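Local structure of uncharacterized protein VP1736 (3LXQ) at residues Asp228-Glu232 with Lys288-Tyr294; Leu223-Ala227 with Leu244-Ser248; Ser219-Tyr224 with Tyr277-Leu282. The protein is of unknown function but belongs to the sulfatase family of the alkaline phosphatase superfamily, with an alpha/beta core built round a mixed sheet. All blocks are in the same frame, centred on the assembly; numbering follows the deposited sequence.

Interaction 1. Residues Asp228-Glu232 with Lys288-Tyr294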
ATOM      1  N   ASP A 228      -9.950 -11.227 -13.609  1.00 47.76           N
ATOM      2  CA  ASP A 228     -10.141 -12.678 -13.800  1.00 49.22           C
ATOM      3  C   ASP A 228      -9.929 -13.148 -15.249  1.00 51.77           C
ATOM      4  O   ASP A 228      -9.419 -14.253 -15.479  1.00 53.26           O
ATOM      5  CB  ASP A 228     -11.533 -13.089 -13.292  1.00 49.05           C
ATOM      6  CG  ASP A 228     -11.885 -14.539 -13.622  1.00 51.22           C
ATOM      7  OD1 ASP A 228     -12.629 -14.737 -14.602  1.00 52.19           O
ATOM      8  OD2 ASP A 228     -11.421 -15.466 -12.916  1.00 48.68           O
ATOM      9  N   GLU A 229     -10.342 -12.312 -16.204  1.00 52.78           N
ATOM     10  CA  GLU A 229     -10.135 -12.546 -17.646  1.00 55.43           C
ATOM     11  C   GLU A 229      -8.654 -12.465 -18.021  1.00 55.40           C
ATOM     12  O   GLU A 229      -8.144 -13.306 -18.764  1.00 57.91           O
ATOM     13  CB  GLU A 229     -10.894 -11.498 -18.479  1.00 56.18           C
ATOM     14  CG  GLU A 229     -12.073 -11.990 -19.299  1.00 59.07           C
ATOM     15  CD  GLU A 229     -12.451 -11.024 -20.423  1.00 60.12           C
ATOM     16  OE1 GLU A 229     -12.312  -9.788 -20.250  1.00 59.30           O
ATOM     17  OE2 GLU A 229     -12.877 -11.506 -21.492  1.00 64.64           O
ATOM     18  N   GLU A 230      -7.984 -11.437 -17.513  1.00 53.03           N
ATOM     19  CA  GLU A 230      -6.588 -11.156 -17.824  1.00 52.99           C
ATOM     20  C   GLU A 230      -5.658 -12.170 -17.183  1.00 52.77           C
ATOM     21  O   GLU A 230      -4.587 -12.455 -17.711  1.00 53.78           O
ATOM     22  CB  GLU A 230      -6.215  -9.753 -17.312  1.00 51.19           C
ATOM     23  CG  GLU A 230      -6.565  -8.631 -18.277  1.00 52.67           C
ATOM     24  CD  GLU A 230      -5.706  -8.671 -19.536  1.00 57.19           C
ATOM     25  OE1 GLU A 230      -6.182  -9.190 -20.568  1.00 61.20           O
ATOM     26  OE2 GLU A 230      -4.544  -8.213 -19.491  1.00 57.14           O
ATOM     27  N   PHE A 231      -6.064 -12.674 -16.020  1.00 51.52           N
ATOM     28  CA  PHE A 231      -5.231 -13.574 -15.238  1.00 51.00           C
ATOM     29  C   PHE A 231      -5.337 -14.969 -15.822  1.00 53.69           C
ATOM     30  O   PHE A 231      -4.327 -15.641 -15.985  1.00 54.62           O
ATOM     31  CB  PHE A 231      -5.647 -13.586 -13.764  1.00 48.95           C
ATOM     32  CG  PHE A 231      -5.530 -12.244 -13.069  1.00 45.53           C
ATOM     33  CD1 PHE A 231      -4.614 -11.290 -13.499  1.00 42.39           C
ATOM     34  CD2 PHE A 231      -6.330 -11.955 -11.968  1.00 43.12           C
ATOM     35  CE1 PHE A 231      -4.508 -10.070 -12.860  1.00 41.23           C
ATOM     36  CE2 PHE A 231      -6.217 -10.723 -11.309  1.00 42.33           C
ATOM     37  CZ  PHE A 231      -5.304  -9.781 -11.767  1.00 39.47           C
ATOM     38  N   GLU A 232      -6.557 -15.396 -16.145  1.00 55.04           N
ATOM     39  CA  GLU A 232      -6.758 -16.699 -16.799  1.00 58.13           C
ATOM     40  C   GLU A 232      -6.140 -16.727 -18.192  1.00 60.25           C
ATOM     41  O   GLU A 232      -5.800 -17.798 -18.710  1.00 62.73           O
ATOM     42  CB  GLU A 232      -8.236 -17.078 -16.853  1.00 58.72           C
ATOM     43  CG  GLU A 232      -8.488 -18.549 -16.505  1.00 61.26           C
ATOM     44  CD  GLU A 232      -9.521 -18.704 -15.399  1.00 61.06           C
ATOM     45  OE1 GLU A 232     -10.252 -17.724 -15.095  1.00 58.39           O
ATOM     46  OE2 GLU A 232      -9.595 -19.801 -14.820  1.00 61.77           O
ATOM     47  N   LYS A 288     -14.657 -16.506  -8.275  1.00 54.30           N
ATOM     48  CA  LYS A 288     -14.115 -16.886  -9.561  1.00 54.76           C
ATOM     49  C   LYS A 288     -12.670 -17.312  -9.399  1.00 53.55           C
ATOM     50  O   LYS A 288     -12.258 -18.331  -9.947  1.00 54.28           O
ATOM     51  CB  LYS A 288     -14.232 -15.718 -10.550  1.00 55.20           C
ATOM     52  CG  LYS A 288     -15.668 -15.219 -10.732  1.00 56.33           C
ATOM     53  CD  LYS A 288     -15.957 -14.747 -12.150  1.00 59.66           C
ATOM     54  CE  LYS A 288     -15.241 -13.448 -12.497  1.00 56.27           C
ATOM     55  NZ  LYS A 288     -15.276 -13.190 -13.967  1.00 57.78           N
ATOM     56  N   ALA A 289     -11.918 -16.541  -8.617  1.00 51.95           N
ATOM     57  CA  ALA A 289     -10.491 -16.776  -8.402  1.00 51.25           C
ATOM     58  C   ALA A 289     -10.194 -18.173  -7.847  1.00 52.41           C
ATOM     59  O   ALA A 289      -9.223 -18.829  -8.247  1.00 52.57           O
ATOM     60  CB  ALA A 289      -9.917 -15.699  -7.475  1.00 49.71           C
ATOM     61  N   LYS A 290     -11.042 -18.622  -6.923  1.00 53.02           N
ATOM     62  CA  LYS A 290     -10.835 -19.883  -6.233  1.00 54.21           C
ATOM     63  C   LYS A 290     -11.118 -21.107  -7.105  1.00 55.68           C
ATOM     64  O   LYS A 290     -10.700 -22.215  -6.772  1.00 57.01           O
ATOM     65  CB  LYS A 290     -11.688 -19.932  -4.970  1.00 54.99           C
ATOM     66  CG  LYS A 290     -11.179 -19.057  -3.836  1.00 54.11           C
ATOM     67  CD  LYS A 290     -12.222 -19.013  -2.740  1.00 55.81           C
ATOM     68  CE  LYS A 290     -11.674 -18.436  -1.464  1.00 55.98           C
ATOM     69  NZ  LYS A 290     -12.785 -18.151  -0.500  1.00 58.22           N
ATOM     70  N   LYS A 291     -11.837 -20.913  -8.207  1.00 55.88           N
ATOM     71  CA  LYS A 291     -12.083 -22.000  -9.165  1.00 57.50           C
ATOM     72  C   LYS A 291     -11.343 -21.740 -10.485  1.00 57.11           C
ATOM     73  O   LYS A 291     -11.722 -22.264 -11.536  1.00 58.50           O
ATOM     74  CB  LYS A 291     -13.584 -22.179  -9.394  1.00 59.30           C
ATOM     75  N   SER A 292     -10.271 -20.947 -10.402  1.00 55.09           N
ATOM     76  CA  SER A 292      -9.527 -20.473 -11.574  1.00 54.98           C
ATOM     77  C   SER A 292      -8.280 -21.305 -11.871  1.00 55.65           C
ATOM     78  O   SER A 292      -7.881 -22.146 -11.060  1.00 55.64           O
ATOM     79  CB  SER A 292      -9.115 -19.011 -11.370  1.00 53.30           C
ATOM     80  OG  SER A 292      -8.096 -18.910 -10.381  1.00 50.68           O
ATOM     81  N   SER A 293      -7.653 -21.045 -13.018  1.00 56.35           N
ATOM     82  CA  SER A 293      -6.454 -21.776 -13.424  1.00 57.76           C
ATOM     83  C   SER A 293      -5.171 -21.124 -12.917  1.00 57.20           C
ATOM     84  O   SER A 293      -4.083 -21.689 -13.052  1.00 57.78           O
ATOM     85  CB  SER A 293      -6.405 -21.951 -14.953  1.00 59.76           C
ATOM     86  OG  SER A 293      -5.595 -20.962 -15.578  1.00 59.81           O
ATOM     87  N   TYR A 294      -5.300 -19.930 -12.338  1.00 65.92           N
ATOM     88  CA  TYR A 294      -4.148 -19.222 -11.799  1.00 62.25           C
ATOM     89  C   TYR A 294      -4.005 -19.367 -10.270  1.00 59.58           C
ATOM     90  O   TYR A 294      -2.963 -19.021  -9.711  1.00 56.67           O
ATOM     91  CB  TYR A 294      -4.175 -17.743 -12.233  1.00 61.00           C
ATOM     92  CG  TYR A 294      -5.481 -17.017 -11.969  1.00 60.39           C
ATOM     93  CD1 TYR A 294      -5.747 -16.453 -10.723  1.00 58.03           C
ATOM     94  CD2 TYR A 294      -6.441 -16.881 -12.968  1.00 65.19           C
ATOM     95  CE1 TYR A 294      -6.942 -15.783 -10.469  1.00 57.44           C
ATOM     96  CE2 TYR A 294      -7.640 -16.208 -12.727  1.00 65.02           C
ATOM     97  CZ  TYR A 294      -7.879 -15.666 -11.475  1.00 61.28           C
ATOM     98  OH  TYR A 294      -9.059 -15.005 -11.225  1.00 62.43           O
TER

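Interaction 2. Residues Leu223-Ala227 with Leu244-Ser248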
ATOM      1  N   LEU A 223     -14.504  -4.375 -13.337  1.00 44.10           N
ATOM      2  CA  LEU A 223     -13.055  -4.369 -13.117  1.00 42.82           C
ATOM      3  C   LEU A 223     -12.547  -5.768 -12.774  1.00 42.60           C
ATOM      4  O   LEU A 223     -11.562  -6.241 -13.341  1.00 42.06           O
ATOM      5  CB  LEU A 223     -12.690  -3.426 -11.969  1.00 41.30           C
ATOM      6  CG  LEU A 223     -11.220  -3.359 -11.536  1.00 40.37           C
ATOM      7  CD1 LEU A 223     -10.362  -2.619 -12.555  1.00 39.84           C
ATOM      8  CD2 LEU A 223     -11.128  -2.689 -10.177  1.00 39.50           C
ATOM      9  N   TYR A 224     -13.253  -6.403 -11.847  1.00 42.64           N
ATOM     10  CA  TYR A 224     -12.881  -7.701 -11.322  1.00 43.61           C
ATOM     11  C   TYR A 224     -13.150  -8.852 -12.296  1.00 45.84           C
ATOM     12  O   TYR A 224     -12.452  -9.866 -12.247  1.00 47.00           O
ATOM     13  CB  TYR A 224     -13.587  -7.947  -9.985  1.00 42.86           C
ATOM     14  CG  TYR A 224     -13.026  -7.194  -8.781  1.00 41.22           C
ATOM     15  CD1 TYR A 224     -11.645  -7.079  -8.563  1.00 40.48           C
ATOM     16  CD2 TYR A 224     -13.883  -6.647  -7.829  1.00 40.75           C
ATOM     17  CE1 TYR A 224     -11.143  -6.411  -7.431  1.00 38.79           C
ATOM     18  CE2 TYR A 224     -13.396  -5.982  -6.704  1.00 38.40           C
ATOM     19  CZ  TYR A 224     -12.038  -5.868  -6.508  1.00 38.38           C
ATOM     20  OH  TYR A 224     -11.603  -5.211  -5.384  1.00 36.31           O
ATOM     21  N   ASN A 225     -14.154  -8.712 -13.167  1.00 47.83           N
ATOM     22  CA  ASN A 225     -14.352  -9.690 -14.258  1.00 50.16           C
ATOM     23  C   ASN A 225     -13.181  -9.583 -15.237  1.00 50.35           C
ATOM     24  O   ASN A 225     -12.672 -10.590 -15.727  1.00 50.76           O
ATOM     25  CB  ASN A 225     -15.671  -9.473 -15.016  1.00 52.19           C
ATOM     26  CG  ASN A 225     -16.919  -9.644 -14.139  1.00 54.03           C
ATOM     27  OD1 ASN A 225     -17.912  -8.937 -14.329  1.00 56.51           O
ATOM     28  ND2 ASN A 225     -16.884 -10.587 -13.205  1.00 53.85           N
ATOM     29  N   LYS A 226     -12.754  -8.345 -15.492  1.00 49.24           N
ATOM     30  CA  LYS A 226     -11.652  -8.054 -16.404  1.00 49.78           C
ATOM     31  C   LYS A 226     -10.351  -8.613 -15.873  1.00 49.19           C
ATOM     32  O   LYS A 226      -9.508  -9.083 -16.640  1.00 50.58           O
ATOM     33  CB  LYS A 226     -11.495  -6.540 -16.595  1.00 48.87           C
ATOM     34  CG  LYS A 226     -10.535  -6.142 -17.720  1.00 50.33           C
ATOM     35  CD  LYS A 226     -11.007  -6.773 -19.039  1.00 53.84           C
ATOM     36  CE  LYS A 226     -10.460  -6.073 -20.274  1.00 55.68           C
ATOM     37  NZ  LYS A 226     -10.768  -6.889 -21.503  1.00 55.57           N
ATOM     38  N   ALA A 227     -10.184  -8.525 -14.556  1.00 47.37           N
ATOM     39  CA  ALA A 227      -8.995  -9.025 -13.896  1.00 46.42           C
ATOM     40  C   ALA A 227      -8.933 -10.529 -14.118  1.00 47.59           C
ATOM     41  O   ALA A 227      -8.011 -11.030 -14.776  1.00 48.43           O
ATOM     42  CB  ALA A 227      -9.032  -8.680 -12.422  1.00 44.68           C
ATOM     43  N   LEU A 244      -1.263  -4.971 -10.809  1.00 40.71           N
ATOM     44  CA  LEU A 244      -1.872  -3.994  -9.904  1.00 38.76           C
ATOM     45  C   LEU A 244      -3.275  -3.659 -10.408  1.00 38.24           C
ATOM     46  O   LEU A 244      -3.426  -3.165 -11.510  1.00 39.08           O
ATOM     47  CB  LEU A 244      -1.005  -2.722  -9.789  1.00 37.98           C
ATOM     48  CG  LEU A 244      -1.621  -1.532  -9.037  1.00 36.84           C
ATOM     49  CD1 LEU A 244      -1.926  -1.873  -7.588  1.00 35.27           C
ATOM     50  CD2 LEU A 244      -0.752  -0.295  -9.119  1.00 35.50           C
ATOM     51  N   VAL A 245      -4.282  -3.931  -9.580  1.00 37.70           N
ATOM     52  CA  VAL A 245      -5.689  -3.732  -9.903  1.00 37.49           C
ATOM     53  C   VAL A 245      -6.239  -2.738  -8.896  1.00 36.38           C
ATOM     54  O   VAL A 245      -6.136  -2.963  -7.693  1.00 36.00           O
ATOM     55  CB  VAL A 245      -6.493  -5.039  -9.760  1.00 38.52           C
ATOM     56  CG1 VAL A 245      -7.952  -4.798 -10.075  1.00 37.52           C
ATOM     57  CG2 VAL A 245      -5.912  -6.176 -10.639  1.00 39.72           C
ATOM     58  N   PHE A 246      -6.832  -1.648  -9.379  1.00 36.10           N
ATOM     59  CA  PHE A 246      -7.204  -0.526  -8.517  1.00 34.64           C
ATOM     60  C   PHE A 246      -8.676  -0.194  -8.670  1.00 35.03           C
ATOM     61  O   PHE A 246      -9.118   0.144  -9.763  1.00 35.72           O
ATOM     62  CB  PHE A 246      -6.315   0.679  -8.857  1.00 34.58           C
ATOM     63  CG  PHE A 246      -6.448   1.861  -7.908  1.00 33.47           C
ATOM     64  CD1 PHE A 246      -6.846   1.694  -6.583  1.00 31.84           C
ATOM     65  CD2 PHE A 246      -6.135   3.146  -8.353  1.00 34.99           C
ATOM     66  CE1 PHE A 246      -6.949   2.792  -5.707  1.00 33.08           C
ATOM     67  CE2 PHE A 246      -6.229   4.262  -7.487  1.00 34.25           C
ATOM     68  CZ  PHE A 246      -6.633   4.075  -6.163  1.00 33.86           C
ATOM     69  N   THR A 247      -9.430  -0.295  -7.578  1.00 35.11           N
ATOM     70  CA  THR A 247     -10.875  -0.006  -7.601  1.00 36.01           C
ATOM     71  C   THR A 247     -11.162   1.482  -7.816  1.00 36.73           C
ATOM     72  O   THR A 247     -10.295   2.320  -7.557  1.00 36.24           O
ATOM     73  CB  THR A 247     -11.629  -0.517  -6.325  1.00 35.64           C
ATOM     74  OG1 THR A 247     -11.207   0.206  -5.155  1.00 34.86           O
ATOM     75  CG2 THR A 247     -11.418  -2.022  -6.131  1.00 34.25           C
ATOM     76  N   SER A 248     -12.387   1.773  -8.277  1.00 38.24           N
ATOM     77  CA  SER A 248     -12.854   3.123  -8.651  1.00 39.51           C
ATOM     78  C   SER A 248     -14.276   3.454  -8.199  1.00 39.70           C
ATOM     79  O   SER A 248     -14.642   4.637  -8.128  1.00 39.69           O
ATOM     80  CB  SER A 248     -12.833   3.286 -10.174  1.00 40.88           C
ATOM     81  OG  SER A 248     -11.511   3.475 -10.640  1.00 43.41           O
TER

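Interaction 3. Residues Ser219-Tyr224 with Tyr277-Leu282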
ATOM      1  N   SER A 219     -17.822  -0.158 -13.104  1.00 43.80           N
ATOM      2  CA  SER A 219     -17.998  -0.607 -11.718  1.00 42.88           C
ATOM      3  C   SER A 219     -16.897  -1.600 -11.325  1.00 42.24           C
ATOM      4  O   SER A 219     -16.178  -2.108 -12.192  1.00 42.66           O
ATOM      5  CB  SER A 219     -19.382  -1.226 -11.513  1.00 44.20           C
ATOM      6  OG  SER A 219     -19.496  -2.478 -12.190  1.00 45.14           O
ATOM      7  N   ASP A 220     -16.749  -1.846 -10.022  1.00 41.24           N
ATOM      8  CA  ASP A 220     -15.705  -2.739  -9.540  1.00 41.18           C
ATOM      9  C   ASP A 220     -15.954  -4.201  -9.938  1.00 42.64           C
ATOM     10  O   ASP A 220     -15.000  -4.927 -10.168  1.00 43.13           O
ATOM     11  CB  ASP A 220     -15.493  -2.575  -8.032  1.00 40.00           C
ATOM     12  CG  ASP A 220     -14.936  -1.199  -7.660  1.00 39.22           C
ATOM     13  OD1 ASP A 220     -14.315  -0.530  -8.531  1.00 38.09           O
ATOM     14  OD2 ASP A 220     -15.130  -0.780  -6.489  1.00 39.59           O
ATOM     15  N   GLU A 221     -17.213  -4.625 -10.066  1.00 44.42           N
ATOM     16  CA  GLU A 221     -17.485  -5.986 -10.594  1.00 45.99           C
ATOM     17  C   GLU A 221     -16.954  -6.155 -12.025  1.00 46.76           C
ATOM     18  O   GLU A 221     -16.336  -7.165 -12.326  1.00 47.41           O
ATOM     19  CB  GLU A 221     -18.964  -6.411 -10.480  1.00 47.55           C
ATOM     20  CG  GLU A 221     -19.247  -7.814 -11.062  1.00 50.09           C
ATOM     21  CD  GLU A 221     -20.606  -8.414 -10.679  1.00 52.92           C
ATOM     22  OE1 GLU A 221     -21.531  -7.668 -10.298  1.00 55.14           O
ATOM     23  OE2 GLU A 221     -20.756  -9.647 -10.773  1.00 51.38           O
ATOM     24  N   ASP A 222     -17.161  -5.152 -12.886  1.00 47.24           N
ATOM     25  CA  ASP A 222     -16.602  -5.185 -14.249  1.00 48.08           C
ATOM     26  C   ASP A 222     -15.079  -5.181 -14.230  1.00 46.32           C
ATOM     27  O   ASP A 222     -14.435  -5.898 -15.001  1.00 46.75           O
ATOM     28  CB  ASP A 222     -17.142  -4.039 -15.119  1.00 49.81           C
ATOM     29  CG  ASP A 222     -18.654  -4.107 -15.306  1.00 52.60           C
ATOM     30  OD1 ASP A 222     -19.173  -5.149 -15.784  1.00 55.44           O
ATOM     31  OD2 ASP A 222     -19.319  -3.112 -14.954  1.00 53.24           O
ATOM     32  N   LEU A 223     -14.504  -4.375 -13.337  1.00 44.10           N
ATOM     33  CA  LEU A 223     -13.055  -4.369 -13.117  1.00 42.82           C
ATOM     34  C   LEU A 223     -12.547  -5.768 -12.774  1.00 42.60           C
ATOM     35  O   LEU A 223     -11.562  -6.241 -13.341  1.00 42.06           O
ATOM     36  CB  LEU A 223     -12.690  -3.426 -11.969  1.00 41.30           C
ATOM     37  CG  LEU A 223     -11.220  -3.359 -11.536  1.00 40.37           C
ATOM     38  CD1 LEU A 223     -10.362  -2.619 -12.555  1.00 39.84           C
ATOM     39  CD2 LEU A 223     -11.128  -2.689 -10.177  1.00 39.50           C
ATOM     40  N   TYR A 224     -13.253  -6.403 -11.847  1.00 42.64           N
ATOM     41  CA  TYR A 224     -12.881  -7.701 -11.322  1.00 43.61           C
ATOM     42  C   TYR A 224     -13.150  -8.852 -12.296  1.00 45.84           C
ATOM     43  O   TYR A 224     -12.452  -9.866 -12.247  1.00 47.00           O
ATOM     44  CB  TYR A 224     -13.587  -7.947  -9.985  1.00 42.86           C
ATOM     45  CG  TYR A 224     -13.026  -7.194  -8.781  1.00 41.22           C
ATOM     46  CD1 TYR A 224     -11.645  -7.079  -8.563  1.00 40.48           C
ATOM     47  CD2 TYR A 224     -13.883  -6.647  -7.829  1.00 40.75           C
ATOM     48  CE1 TYR A 224     -11.143  -6.411  -7.431  1.00 38.79           C
ATOM     49  CE2 TYR A 224     -13.396  -5.982  -6.704  1.00 38.40           C
ATOM     50  CZ  TYR A 224     -12.038  -5.868  -6.508  1.00 38.38           C
ATOM     51  OH  TYR A 224     -11.603  -5.211  -5.384  1.00 36.31           O
ATOM     52  N   TYR A 277     -20.938  -2.208  -1.854  1.00 51.17           N
ATOM     53  CA  TYR A 277     -20.900  -2.657  -3.247  1.00 51.43           C
ATOM     54  C   TYR A 277     -19.521  -3.212  -3.617  1.00 50.80           C
ATOM     55  O   TYR A 277     -19.423  -4.320  -4.151  1.00 51.49           O
ATOM     56  CB  TYR A 277     -21.322  -1.575  -4.267  1.00 52.36           C
ATOM     57  CG  TYR A 277     -21.007  -2.042  -5.672  1.00 51.11           C
ATOM     58  CD1 TYR A 277     -21.818  -2.975  -6.308  1.00 51.81           C
ATOM     59  CD2 TYR A 277     -19.841  -1.635  -6.322  1.00 49.72           C
ATOM     60  CE1 TYR A 277     -21.507  -3.453  -7.569  1.00 52.78           C
ATOM     61  CE2 TYR A 277     -19.518  -2.108  -7.588  1.00 50.17           C
ATOM     62  CZ  TYR A 277     -20.357  -3.019  -8.204  1.00 52.84           C
ATOM     63  OH  TYR A 277     -20.057  -3.487  -9.463  1.00 54.28           O
ATOM     64  N   SER A 278     -18.469  -2.439  -3.338  1.00 49.79           N
ATOM     65  CA  SER A 278     -17.096  -2.865  -3.626  1.00 49.28           C
ATOM     66  C   SER A 278     -16.735  -4.190  -2.952  1.00 48.66           C
ATOM     67  O   SER A 278     -16.042  -5.017  -3.546  1.00 48.20           O
ATOM     68  CB  SER A 278     -16.091  -1.791  -3.229  1.00 48.86           C
ATOM     69  OG  SER A 278     -14.779  -2.181  -3.605  1.00 49.76           O
ATOM     70  N   ASP A 279     -17.212  -4.383  -1.723  1.00 49.09           N
ATOM     71  CA  ASP A 279     -17.085  -5.671  -1.028  1.00 49.45           C
ATOM     72  C   ASP A 279     -17.761  -6.817  -1.784  1.00 50.69           C
ATOM     73  O   ASP A 279     -17.160  -7.891  -1.960  1.00 50.91           O
ATOM     74  CB  ASP A 279     -17.677  -5.616   0.379  1.00 50.30           C
ATOM     75  CG  ASP A 279     -17.544  -6.944   1.110  1.00 51.21           C
ATOM     76  OD1 ASP A 279     -16.415  -7.251   1.559  1.00 51.88           O
ATOM     77  OD2 ASP A 279     -18.549  -7.682   1.227  1.00 50.36           O
ATOM     78  N   TYR A 280     -19.015  -6.602  -2.194  1.00 51.23           N
ATOM     79  CA  TYR A 280     -19.727  -7.587  -2.998  1.00 52.56           C
ATOM     80  C   TYR A 280     -18.934  -7.868  -4.266  1.00 51.76           C
ATOM     81  O   TYR A 280     -18.825  -9.009  -4.694  1.00 52.30           O
ATOM     82  CB  TYR A 280     -21.149  -7.107  -3.352  1.00 54.15           C
ATOM     83  CG  TYR A 280     -21.647  -7.644  -4.677  1.00 56.52           C
ATOM     84  CD1 TYR A 280     -22.360  -8.847  -4.749  1.00 59.61           C
ATOM     85  CD2 TYR A 280     -21.382  -6.962  -5.868  1.00 57.62           C
ATOM     86  CE1 TYR A 280     -22.805  -9.348  -5.977  1.00 61.61           C
ATOM     87  CE2 TYR A 280     -21.817  -7.454  -7.092  1.00 59.91           C
ATOM     88  CZ  TYR A 280     -22.523  -8.640  -7.141  1.00 61.73           C
ATOM     89  OH  TYR A 280     -22.946  -9.106  -8.362  1.00 65.42           O
ATOM     90  N   ALA A 281     -18.390  -6.811  -4.859  1.00 50.92           N
ATOM     91  CA  ALA A 281     -17.649  -6.916  -6.101  1.00 50.94           C
ATOM     92  C   ALA A 281     -16.366  -7.725  -5.916  1.00 50.38           C
ATOM     93  O   ALA A 281     -16.002  -8.506  -6.801  1.00 51.11           O
ATOM     94  CB  ALA A 281     -17.347  -5.528  -6.657  1.00 51.04           C
ATOM     95  N   LEU A 282     -15.701  -7.550  -4.767  1.00 48.93           N
ATOM     96  CA  LEU A 282     -14.486  -8.304  -4.436  1.00 48.38           C
ATOM     97  C   LEU A 282     -14.794  -9.784  -4.251  1.00 49.30           C
ATOM     98  O   LEU A 282     -14.041 -10.642  -4.729  1.00 48.87           O
ATOM     99  CB  LEU A 282     -13.800  -7.740  -3.182  1.00 47.73           C
ATOM    100  CG  LEU A 282     -12.523  -8.421  -2.670  1.00 46.87           C
ATOM    101  CD1 LEU A 282     -11.405  -8.394  -3.707  1.00 45.04           C
ATOM    102  CD2 LEU A 282     -12.059  -7.790  -1.369  1.00 46.34           C
TER

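Interaction 1. Residues Asp228-Glu232 with Lys288-Tyr294
Asp228 faces Ala289 with 6.8 Å between their CA atoms and Glu232 faces Ser293 with 6.1 Å between theirs, so one and a half turns of helix 220-234 lie against the last part of helix 271-289 and the type I turn from Ala289 to Ser292. Asp228 is gripped by two side chains. Its OD1 receives Lys288 NZ at 3.1 Å, a salt bridge that arrives from above the carboxylate plane, while its OD2 takes the hydroxyl proton of Tyr294 OH at 2.9 Å, on the anti side and close to that plane. The torsion behind this is chi1 172°, which sets CG of Asp228 opposite its own backbone N and swings the carboxylate across to both donors. Tyr294 is also held by its ring. Phe231 CB sits over one face, 3.6 Å from the centroid of the Tyr294 ring, a CH-pi contact, and the Phe231 ring turns its edge to that same ring in a T-shaped pair with planes at 78°. The Phe231 ring itself meets Phe241 and touches strands 175-180 and 241-246. At the outer end, Glu232 bends its chain so that OE2 accepts Ser293 N at 2.9 Å, a bond with an N-H...O angle of 144°. Ser293 OG, by contrast, is bonded to Ser235 beyond helix 220-234. The chemistry is thus divided: an aromatic contact on the inner side, and on the outer side two carboxylates that take one ammonium, one phenol and one backbone N-H. With Lys288 on OD1 and Tyr294 on OD2, the Asp228 carboxylate is restrained in rotation, and its anionic form is probably favoured.

Interaction 2. Residues Leu223-Ala227 with Leu244-Ser248
Leu223 and Val245 meet where the helix of a beta-alpha-beta crossover rests on the strand it leads into, helix 220-234 lying over strand 241-246. The axes of the two short pieces approach to 9.7 Å and run nearly antiparallel, at 164°, as expected when a helix returns the chain to the start of a parallel strand. Leu223 carries the larger share from the helix. With CG turned opposite the backbone N (chi1 176°), its branch end is directed at the sheet: CD2 comes within 3.8 Å of Val245 CG1 and also lies 3.5 Å from the carbonyl oxygen Phe246 O, so one methyl packs on a side chain and on strand backbone together. The Leu223 and Val245 side chains lie alongside each other, pointing opposite ways. Tyr224 CE1 adds a looser touch on the same valine branch, 4.4 Å from Val245 CG1. One helical turn after Leu223, Ala227 CB approaches the other branch, Val245 CG2, at 4.4 Å, which places the two valine methyls beneath successive turns. This crossover starts from strand 200-202 and passes over strand 175-180 before entering the sheet between that strand and strand 87-93; Leu223 accordingly also touches Ile179 of the strand it crosses. Farther along, where strand 241-246 gives way to a loop, Tyr224 reaches over to Thr247. The phenol oxygen Tyr224 OH lies 3.3 Å from the methyl Thr247 CG2, and the two side chains cross at a slant. Neither polar end is left to this contact: Tyr224 OH is hydrogen-bonded to Gln93 NE2, on the last residue of strand 87-93, and Thr247 OG1 to Glu94 N, on the residue that follows it.

Interaction 3. Residues Ser219-Tyr224 with Tyr277-Leu282
Tyr224, Glu221 and Tyr277 lose the largest areas here, 73, 61 and 61 Å², where two helices run side by side; the axes of the short segments 220-224 and 277-282 approach to 8.7 Å and cross at -21°. Tyr224 lies against the backbone of the partner helix: Tyr224 CD2 is 3.0 Å from the carbonyl oxygen Ala281 O. The ring edge meets Ala281 CB in plane, and Tyr224 OH, whose hydrogen bond goes to Gln93, packs 3.6 Å from Leu282 CD1. Glu221 works through both backbone and side chain. Its N-H, in the first turn of a helix whose N-cap is Ser219, points to Tyr277 OH at 3.1 Å with an angle of 156°, so the phenol oxygen serves an amide of the helix start. Its side chain, extended from CB outward, brings OE1 within 2.8 Å of Tyr280 OH, which donates from the syn side and somewhat out of the carboxylate plane. Tyr277 lays its ring beside the same first turn, with Asp220 N at the ring edge. The small Ala281 lets the backbones close in: Glu221 and Ala281 have CA atoms only 4.6 Å apart. Asp220, its CB 3.7 Å from Ala281 CB, sends OD1 to the backbone N-H groups of Ser248 and Ser249, tying the helix start to the loop after strand 241-246. On the sheet side, Leu282 rests on Leu91 and Ser278 on Gln93 of strand 87-93, while helix 111-118 flanks helix 271-289: Asp279 accepts hydrogen bonds from the backbone N of Asn112 and Leu113, and Leu282 touches Leu113.

Overall arrangement
All three contacts use helix 220-234, taken in successive portions from its start in interaction 3, through interaction 2, to interaction 1. Interactions 2 and 3 are neighbours, with centres 8 Å apart and Leu223 and Tyr224 in common; interaction 1 lies 13 Å from interaction 2 and 15 Å from interaction 3. Strand 241-246 and helix 271-289 follow in the chain, so the helix packs on the next strand and then on the next helix. Phe231 CZ, 3.8 Å from Val245 CG2, joins interactions 1 and 2. Helices 220-234 and 271-289 thus pack together in interactions 1 and 3, while in interaction 2 helix 220-234 rests on the mixed sheet of the sulfatase-family domain.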